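Local coordinates for uncharacterized protein XCC1541 (Xanthomonas campestris pv. campestris, PDB 2QJW) that is probably a hydrolase of the alpha/beta superfamily, likely using a serine nucleophile, with a substrate that is not known, at residues H6-H11 with L64-A69; T42-R47 with L60-E65; V152-G155 with G159-V162. All coordinates share one frame; numbering follows the deposited sequence.

Contact 1 (H6-H11 with L64-A69)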
loop_
_atom_site.group_PDB
_atom_site.type_symbol
_atom_site.label_atom_id
_atom_site.label_comp_id
_atom_site.label_asym_id
_atom_site.label_seq_id
_atom_site.Cartn_x
_atom_site.Cartn_y
_atom_site.Cartn_z
ATOM N N HIS A 6 21.263 -7.011 -7.181
ATOM C CA HIS A 6 21.487 -5.662 -7.672
ATOM C C HIS A 6 20.187 -4.976 -8.075
ATOM O O HIS A 6 19.350 -5.586 -8.735
ATOM C CB HIS A 6 22.322 -5.779 -8.917
ATOM C CG HIS A 6 22.832 -4.491 -9.468
ATOM N ND1 HIS A 6 23.709 -3.687 -8.776
ATOM C CD2 HIS A 6 22.611 -3.884 -10.666
ATOM C CE1 HIS A 6 24.026 -2.660 -9.539
ATOM N NE2 HIS A 6 23.374 -2.757 -10.688
ATOM N N CYS A 7 20.059 -3.709 -7.686
ATOM C CA CYS A 7 18.892 -2.879 -8.063
ATOM C C CYS A 7 19.283 -1.834 -9.102
ATOM O O CYS A 7 20.305 -1.172 -8.957
ATOM C CB CYS A 7 18.345 -2.154 -6.860
ATOM S SG CYS A 7 17.689 -3.192 -5.584
ATOM N N ILE A 8 18.517 -1.772 -10.189
ATOM C CA ILE A 8 18.708 -0.724 -11.210
ATOM C C ILE A 8 17.534 0.203 -11.075
ATOM O O ILE A 8 16.406 -0.231 -11.186
ATOM C CB ILE A 8 18.843 -1.277 -12.608
ATOM C CG1 ILE A 8 19.979 -2.302 -12.710
ATOM C CG2 ILE A 8 19.042 -0.058 -13.581
ATOM C CD1 ILE A 8 20.059 -3.135 -13.916
ATOM N N LEU A 9 17.784 1.478 -10.753
ATOM C CA LEU A 9 16.768 2.480 -10.392
ATOM C C LEU A 9 16.711 3.523 -11.497
ATOM O O LEU A 9 17.700 4.241 -11.696
ATOM C CB LEU A 9 17.166 3.134 -9.081
ATOM C CG LEU A 9 17.582 2.109 -8.015
ATOM C CD1 LEU A 9 18.189 2.846 -6.870
ATOM C CD2 LEU A 9 16.394 1.203 -7.604
ATOM N N ALA A 10 15.602 3.604 -12.246
ATOM C CA ALA A 10 15.494 4.466 -13.435
ATOM C C ALA A 10 14.670 5.712 -13.204
ATOM O O ALA A 10 13.473 5.632 -12.921
ATOM C CB ALA A 10 14.860 3.661 -14.539
ATOM N N HIS A 11 15.337 6.837 -13.333
ATOM C CA HIS A 11 14.704 8.136 -13.160
ATOM C C HIS A 11 13.690 8.486 -14.231
ATOM O O HIS A 11 13.701 7.936 -15.317
ATOM C CB HIS A 11 15.786 9.217 -13.033
ATOM C CG HIS A 11 16.476 9.606 -14.322
ATOM N ND1 HIS A 11 15.866 10.340 -15.337
ATOM C CD2 HIS A 11 17.717 9.321 -14.764
ATOM C CE1 HIS A 11 16.736 10.505 -16.327
ATOM N NE2 HIS A 11 17.857 9.883 -16.014
ATOM N N LEU A 64 18.054 -2.111 -21.026
ATOM C CA LEU A 64 18.156 -3.516 -21.338
ATOM C C LEU A 64 19.627 -3.980 -21.222
ATOM O O LEU A 64 19.917 -5.010 -20.613
ATOM C CB LEU A 64 17.638 -3.755 -22.764
ATOM C CG LEU A 64 17.763 -5.162 -23.355
ATOM C CD1 LEU A 64 17.018 -6.124 -22.469
ATOM C CD2 LEU A 64 17.225 -5.157 -24.803
ATOM N N GLU A 65 20.526 -3.173 -21.763
ATOM C CA GLU A 65 21.938 -3.538 -21.766
ATOM C C GLU A 65 22.492 -3.594 -20.355
ATOM O O GLU A 65 23.228 -4.523 -19.988
ATOM C CB GLU A 65 22.705 -2.547 -22.641
ATOM C CG GLU A 65 22.439 -2.846 -24.133
ATOM C CD GLU A 65 23.151 -1.898 -25.114
ATOM O OE1 GLU A 65 23.964 -1.056 -24.689
ATOM O OE2 GLU A 65 22.890 -2.032 -26.324
ATOM N N ILE A 66 22.128 -2.606 -19.539
ATOM C CA ILE A 66 22.548 -2.560 -18.174
ATOM C C ILE A 66 21.979 -3.710 -17.329
ATOM O O ILE A 66 22.664 -4.341 -16.482
ATOM C CB ILE A 66 22.182 -1.169 -17.550
ATOM C CG1 ILE A 66 23.010 -0.053 -18.222
ATOM C CG2 ILE A 66 22.436 -1.124 -16.085
ATOM C CD1 ILE A 66 22.566 1.406 -17.847
ATOM N N ALA A 67 20.697 -4.019 -17.548
ATOM C CA ALA A 67 20.097 -5.124 -16.798
ATOM C C ALA A 67 20.665 -6.458 -17.183
ATOM O O ALA A 67 20.919 -7.299 -16.308
ATOM C CB ALA A 67 18.571 -5.084 -17.044
ATOM N N ARG A 68 20.842 -6.672 -18.481
ATOM C CA ARG A 68 21.411 -7.923 -18.974
ATOM C C ARG A 68 22.763 -8.151 -18.335
ATOM O O ARG A 68 23.010 -9.248 -17.794
ATOM C CB ARG A 68 21.468 -7.831 -20.519
ATOM C CG ARG A 68 22.126 -8.922 -21.298
ATOM C CD ARG A 68 21.438 -10.201 -21.185
ATOM N NE ARG A 68 20.072 -10.239 -21.735
ATOM C CZ ARG A 68 19.290 -11.312 -21.623
ATOM N NH1 ARG A 68 19.731 -12.406 -20.981
ATOM N NH2 ARG A 68 18.063 -11.285 -22.118
ATOM N N ALA A 69 23.620 -7.127 -18.340
ATOM C CA ALA A 69 24.927 -7.244 -17.715
ATOM C C ALA A 69 24.824 -7.660 -16.252
ATOM O O ALA A 69 25.588 -8.490 -15.733
ATOM C CB ALA A 69 25.704 -5.889 -17.838
#
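Ile8, on strand 6-10, points its long branch at helix 56-71 and meets residues 64-69 of that helix through CD1 alone. Ile8 CD1 lands against the helix backbone, 3.5 Å from Ala67 CA, with Ala67 CB a little farther off. Ile66 comes from the helix toward the strand and brings its CG2 branch to 3.8 Å from Ile8 CD1, so the delta methyl sits against two successive helix residues. In Ile8, CG1 lies anti to the carbonyl carbon (chi1 -56°) and the chain runs on extended to CD1 (chi2 167°), which carries the methyl out from the sheet. Ala67 has only a short side chain, and this lets Ile8 CD1 come down close to the helix main chain. The contact joins an inner strand of the parallel sheet, between 35-37 and 76-81, to one of the helices packed on its face, the layering of an alpha/beta hydrolase fold. Leu63 and Ala70 of the same helix, Val76 and Leu78 of the adjoining strand and Pro39 extend the apolar surround of Ile8. No hydrogen bond crosses between the two segments; sheet and helix are joined here by van der Waals contact between aliphatic groups, consistent with burial away from water.

Contact 2 (T42-R47 with L60-E65); sequences TDLDAR and LQRLLE
Arg62 reaches from helix 56-71 to the short helix 42-45 and grips Asp43 end-on, each terminal nitrogen taking one carboxylate oxygen. NH1 of Arg62 donates to Asp43 OD1 and NH2 to Asp43 OD2, both at 2.8 Å and nearly straight, with N-H...O angles of 171° and 177°. Both oxygens offer their syn lone pairs, and the carboxylate and guanidinium planes are nearly coplanar. Asp40 O is a second, weak hydrogen-bond partner of Arg62 NH1. Asp43 CG stands between its backbone N and carbonyl carbon, a crowded position that turns the carboxylate toward the arginine. The compact side of the contact is Leu44, a buried residue whose CD1 lies over the centre of one guanidinium face, 3.5 Å from Arg62 CZ. Leu44 CD1 is also 3.4 Å from Arg62 NH1, so the leucine packs on the flat of the group while Asp43 holds its edge.

Toward solvent the character changes: Asp43 is exposed, and its link to Arg62 is purely polar, in contrast to the aliphatic cover that the buried leucine supplies. Two paired bonds in one plane, with Leu44 laid on one face, hold the orientation of the guanidinium, and the bidentate salt bridge joins the short helix 42-45 to helix 56-71 at the protein surface.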
loop_
_atom_site.group_PDB
_atom_site.type_symbol
_atom_site.label_atom_id
_atom_site.label_comp_id
_atom_site.label_asym_id
_atom_site.label_seq_id
_atom_site.Cartn_x
_atom_site.Cartn_y
_atom_site.Cartn_z
ATOM N N THR A 42 19.516 11.338 -19.235
ATOM C CA THR A 42 19.183 12.729 -19.531
ATOM C C THR A 42 19.450 13.070 -21.002
ATOM O O THR A 42 18.733 13.881 -21.576
ATOM C CB THR A 42 19.902 13.705 -18.582
ATOM O OG1 THR A 42 21.311 13.486 -18.615
ATOM C CG2 THR A 42 19.393 13.543 -17.113
ATOM N N ASP A 43 20.436 12.441 -21.626
ATOM C CA ASP A 43 20.715 12.717 -23.045
ATOM C C ASP A 43 19.587 12.280 -23.913
ATOM O O ASP A 43 19.197 12.966 -24.849
ATOM C CB ASP A 43 22.047 12.033 -23.499
ATOM C CG ASP A 43 22.104 10.546 -23.230
ATOM O OD1 ASP A 43 21.612 10.086 -22.158
ATOM O OD2 ASP A 43 22.617 9.801 -24.124
ATOM N N LEU A 44 19.021 11.134 -23.587
ATOM C CA LEU A 44 17.957 10.520 -24.355
ATOM C C LEU A 44 16.682 11.321 -24.218
ATOM O O LEU A 44 15.961 11.609 -25.210
ATOM C CB LEU A 44 17.708 9.101 -23.857
ATOM C CG LEU A 44 18.889 8.133 -24.087
ATOM C CD1 LEU A 44 18.785 6.893 -23.189
ATOM C CD2 LEU A 44 19.051 7.786 -25.583
ATOM N N ASP A 45 16.429 11.756 -23.017
ATOM C CA ASP A 45 15.179 12.523 -22.746
ATOM C C ASP A 45 15.146 13.848 -23.498
ATOM O O ASP A 45 14.045 14.281 -23.916
ATOM C CB ASP A 45 14.998 12.781 -21.261
ATOM C CG ASP A 45 14.737 11.504 -20.480
ATOM O OD1 ASP A 45 14.486 10.483 -21.115
ATOM O OD2 ASP A 45 14.732 11.589 -19.227
ATOM N N ALA A 46 16.329 14.442 -23.698
ATOM C CA ALA A 46 16.478 15.700 -24.433
ATOM C C ALA A 46 16.287 15.530 -25.943
ATOM O O ALA A 46 16.185 16.540 -26.642
ATOM C CB ALA A 46 17.821 16.325 -24.108
ATOM N N ARG A 47 16.122 14.336 -26.460
ATOM C CA ARG A 47 15.994 14.149 -27.914
ATOM C C ARG A 47 14.531 14.195 -28.426
ATOM O O ARG A 47 13.942 13.233 -28.911
ATOM C CB ARG A 47 16.687 12.884 -28.338
ATOM C CG ARG A 47 18.202 13.004 -28.113
ATOM C CD ARG A 47 18.913 13.867 -29.214
ATOM N NE ARG A 47 18.715 13.253 -30.497
ATOM C CZ ARG A 47 19.341 12.165 -30.924
ATOM N NH1 ARG A 47 20.334 11.642 -30.227
ATOM N NH2 ARG A 47 18.990 11.638 -32.097
ATOM N N LEU A 60 14.941 2.374 -23.494
ATOM C CA LEU A 60 14.706 0.966 -23.363
ATOM C C LEU A 60 15.976 0.155 -23.648
ATOM O O LEU A 60 16.289 -0.801 -22.933
ATOM C CB LEU A 60 13.592 0.459 -24.325
ATOM C CG LEU A 60 12.200 0.988 -23.989
ATOM C CD1 LEU A 60 11.235 0.981 -25.237
ATOM C CD2 LEU A 60 11.607 0.225 -22.869
ATOM N N GLN A 61 16.666 0.501 -24.732
ATOM C CA GLN A 61 17.887 -0.246 -25.110
ATOM C C GLN A 61 18.981 -0.053 -24.085
ATOM O O GLN A 61 19.640 -1.036 -23.726
ATOM C CB GLN A 61 18.374 0.187 -26.491
ATOM C CG GLN A 61 19.659 -0.530 -26.934
ATOM C CD GLN A 61 19.446 -2.007 -27.212
ATOM O OE1 GLN A 61 18.338 -2.423 -27.584
ATOM N NE2 GLN A 61 20.502 -2.807 -27.054
ATOM N N ARG A 62 19.138 1.154 -23.566
ATOM C CA ARG A 62 20.201 1.393 -22.599
ATOM C C ARG A 62 19.926 0.588 -21.317
ATOM O O ARG A 62 20.839 -0.057 -20.757
ATOM C CB ARG A 62 20.329 2.846 -22.308
ATOM C CG ARG A 62 21.389 3.197 -21.285
ATOM C CD ARG A 62 21.632 4.641 -21.134
ATOM N NE ARG A 62 22.145 5.216 -22.380
ATOM C CZ ARG A 62 22.177 6.526 -22.596
ATOM N NH1 ARG A 62 21.814 7.379 -21.653
ATOM N NH2 ARG A 62 22.607 6.998 -23.757
ATOM N N LEU A 63 18.703 0.672 -20.793
ATOM C CA LEU A 63 18.364 -0.110 -19.609
ATOM C C LEU A 63 18.485 -1.602 -19.846
ATOM O O LEU A 63 18.945 -2.304 -18.971
ATOM C CB LEU A 63 16.969 0.247 -19.105
ATOM C CG LEU A 63 16.545 -0.444 -17.833
ATOM C CD1 LEU A 63 17.566 -0.279 -16.683
ATOM C CD2 LEU A 63 15.176 0.056 -17.378
ATOM N N LEU A 64 18.054 -2.111 -21.026
ATOM C CA LEU A 64 18.156 -3.516 -21.338
ATOM C C LEU A 64 19.627 -3.980 -21.222
ATOM O O LEU A 64 19.917 -5.010 -20.613
ATOM C CB LEU A 64 17.638 -3.755 -22.764
ATOM C CG LEU A 64 17.763 -5.162 -23.355
ATOM C CD1 LEU A 64 17.018 -6.124 -22.469
ATOM C CD2 LEU A 64 17.225 -5.157 -24.803
ATOM N N GLU A 65 20.526 -3.173 -21.763
ATOM C CA GLU A 65 21.938 -3.538 -21.766
ATOM C C GLU A 65 22.492 -3.594 -20.355
ATOM O O GLU A 65 23.228 -4.523 -19.988
ATOM C CB GLU A 65 22.705 -2.547 -22.641
ATOM C CG GLU A 65 22.439 -2.846 -24.133
ATOM C CD GLU A 65 23.151 -1.898 -25.114
ATOM O OE1 GLU A 65 23.964 -1.056 -24.689
ATOM O OE2 GLU A 65 22.890 -2.032 -26.324
#

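Contact 3 (V152-G155 with G159-V162); sequences VDDG and GAHV
One carboxylate oxygen, Asp154 OD2, accepts two hydrogen bonds from successive residues across a tight loop, a backbone N-H and a histidine ring. The loop follows strand 148-152, the outermost strand within this chain of the parallel sheet of this alpha/beta hydrolase fold, and leads into helix 162-174, for which His161 is the N-cap residue. His161 ND1 donates in the plane of its ring to Asp154 OD2 at 2.8 Å, almost straight (178°), reaching the oxygen from its anti side and well out of the carboxylate plane. Ala160 N donates to the syn lone pair of Asp154 OD2 at 2.9 Å, less straight at 147°. The other oxygen, OD1, receives Gly155 N within its own segment and, through a water, is linked to Gly159 N, so both carboxylate oxygens are engaged.

Val152 comes over one face of the imidazole, its CB 3.8 Å from the His161 ring centroid in a CH-pi contact, while its CG2 leans toward His161 CG. His161 CG is anti to the carbonyl carbon (chi1 -70°), which carries the ring back from the helix start to the strand end. Arg148 of the second subunit packs on both Val152 and His161. The loop between the segments carries His156, which with Ser82 and Asp130 fits the pattern of a catalytic triad. Asp153 O approaches the ring obliquely, 3.2 Å from His161 CE1.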
loop_
_atom_site.group_PDB
_atom_site.type_symbol
_atom_site.label_atom_id
_atom_site.label_comp_id
_atom_site.label_asym_id
_atom_site.label_seq_id
_atom_site.Cartn_x
_atom_site.Cartn_y
_atom_site.Cartn_z
ATOM N N VAL A 152 -1.640 6.691 -2.539
ATOM C CA VAL A 152 -1.379 7.748 -1.556
ATOM C C VAL A 152 -1.976 9.090 -1.972
ATOM O O VAL A 152 -2.217 9.344 -3.156
ATOM C CB VAL A 152 0.135 7.943 -1.287
ATOM C CG1 VAL A 152 0.782 6.662 -0.744
ATOM C CG2 VAL A 152 0.885 8.352 -2.545
ATOM N N ASP A 153 -2.254 9.892 -0.964
ATOM C CA ASP A 153 -2.838 11.235 -1.166
ATOM C C ASP A 153 -1.809 12.212 -1.631
ATOM O O ASP A 153 -1.178 12.886 -0.809
ATOM C CB ASP A 153 -3.481 11.676 0.135
ATOM C CG ASP A 153 -4.147 13.053 0.026
ATOM O OD1 ASP A 153 -4.331 13.481 -1.127
ATOM O OD2 ASP A 153 -4.529 13.580 1.094
ATOM N N ASP A 154 -1.572 12.227 -2.943
ATOM C CA ASP A 154 -0.492 13.047 -3.498
ATOM C C ASP A 154 -0.801 13.184 -4.993
ATOM O O ASP A 154 -1.717 12.556 -5.529
ATOM C CB ASP A 154 0.906 12.415 -3.264
ATOM C CG ASP A 154 2.016 13.421 -3.112
ATOM O OD1 ASP A 154 1.961 14.556 -3.619
ATOM O OD2 ASP A 154 3.015 13.124 -2.423
ATOM N N GLY A 155 0.015 13.978 -5.679
ATOM C CA GLY A 155 0.030 14.046 -7.122
ATOM C C GLY A 155 1.170 13.259 -7.734
ATOM O O GLY A 155 1.920 12.556 -7.029
ATOM N N GLY A 159 5.775 13.992 -4.085
ATOM C CA GLY A 159 6.725 14.809 -3.301
ATOM C C GLY A 159 6.574 14.750 -1.802
ATOM O O GLY A 159 7.538 15.015 -1.039
ATOM N N ALA A 160 5.404 14.386 -1.342
ATOM C CA ALA A 160 5.145 14.231 0.076
ATOM C C ALA A 160 5.158 12.754 0.528
ATOM O O ALA A 160 4.874 12.463 1.690
ATOM C CB ALA A 160 3.847 14.868 0.436
ATOM N N HIS A 161 5.536 11.848 -0.371
ATOM C CA HIS A 161 5.523 10.396 -0.051
ATOM C C HIS A 161 6.789 9.696 -0.422
ATOM O O HIS A 161 6.794 8.487 -0.672
ATOM C CB HIS A 161 4.285 9.764 -0.694
ATOM C CG HIS A 161 3.043 10.192 -0.017
ATOM N ND1 HIS A 161 2.370 11.356 -0.344
ATOM C CD2 HIS A 161 2.426 9.684 1.067
ATOM C CE1 HIS A 161 1.374 11.521 0.508
ATOM N NE2 HIS A 161 1.370 10.505 1.359
ATOM N N VAL A 162 7.904 10.364 -0.320
ATOM C CA VAL A 162 9.181 9.737 -0.630
ATOM C C VAL A 162 9.471 8.669 0.413
ATOM O O VAL A 162 9.967 7.594 0.063
ATOM C CB VAL A 162 10.327 10.744 -0.706
ATOM C CG1 VAL A 162 11.632 10.023 -0.956
ATOM C CG2 VAL A 162 10.102 11.734 -1.826
HETATM O O HOH W 1 3.995 15.959 -4.973
#

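Overall arrangement
Contacts 1 and 2 are neighbours, their centres 12 Å apart, and share Leu64 and Glu65 on helix 56-71. Contact 1 sets that helix on strand 6-10, whereas contact 2 ties it to the short helix 42-45; the two touch where Ile8 CG2 meets Leu63 CD1 at 3.4 Å. Contact 3 follows both along the chain and lies beyond the chain's centre from contact 1, their centres about 25 Å apart; from the centre of contact 2 it is about 27 Å. It closes the loop between strand 148-152 and helix 162-174, beside the second subunit. One helix thus joins sheet and surface, while contact 3 shapes the loop bearing the putative catalytic histidine.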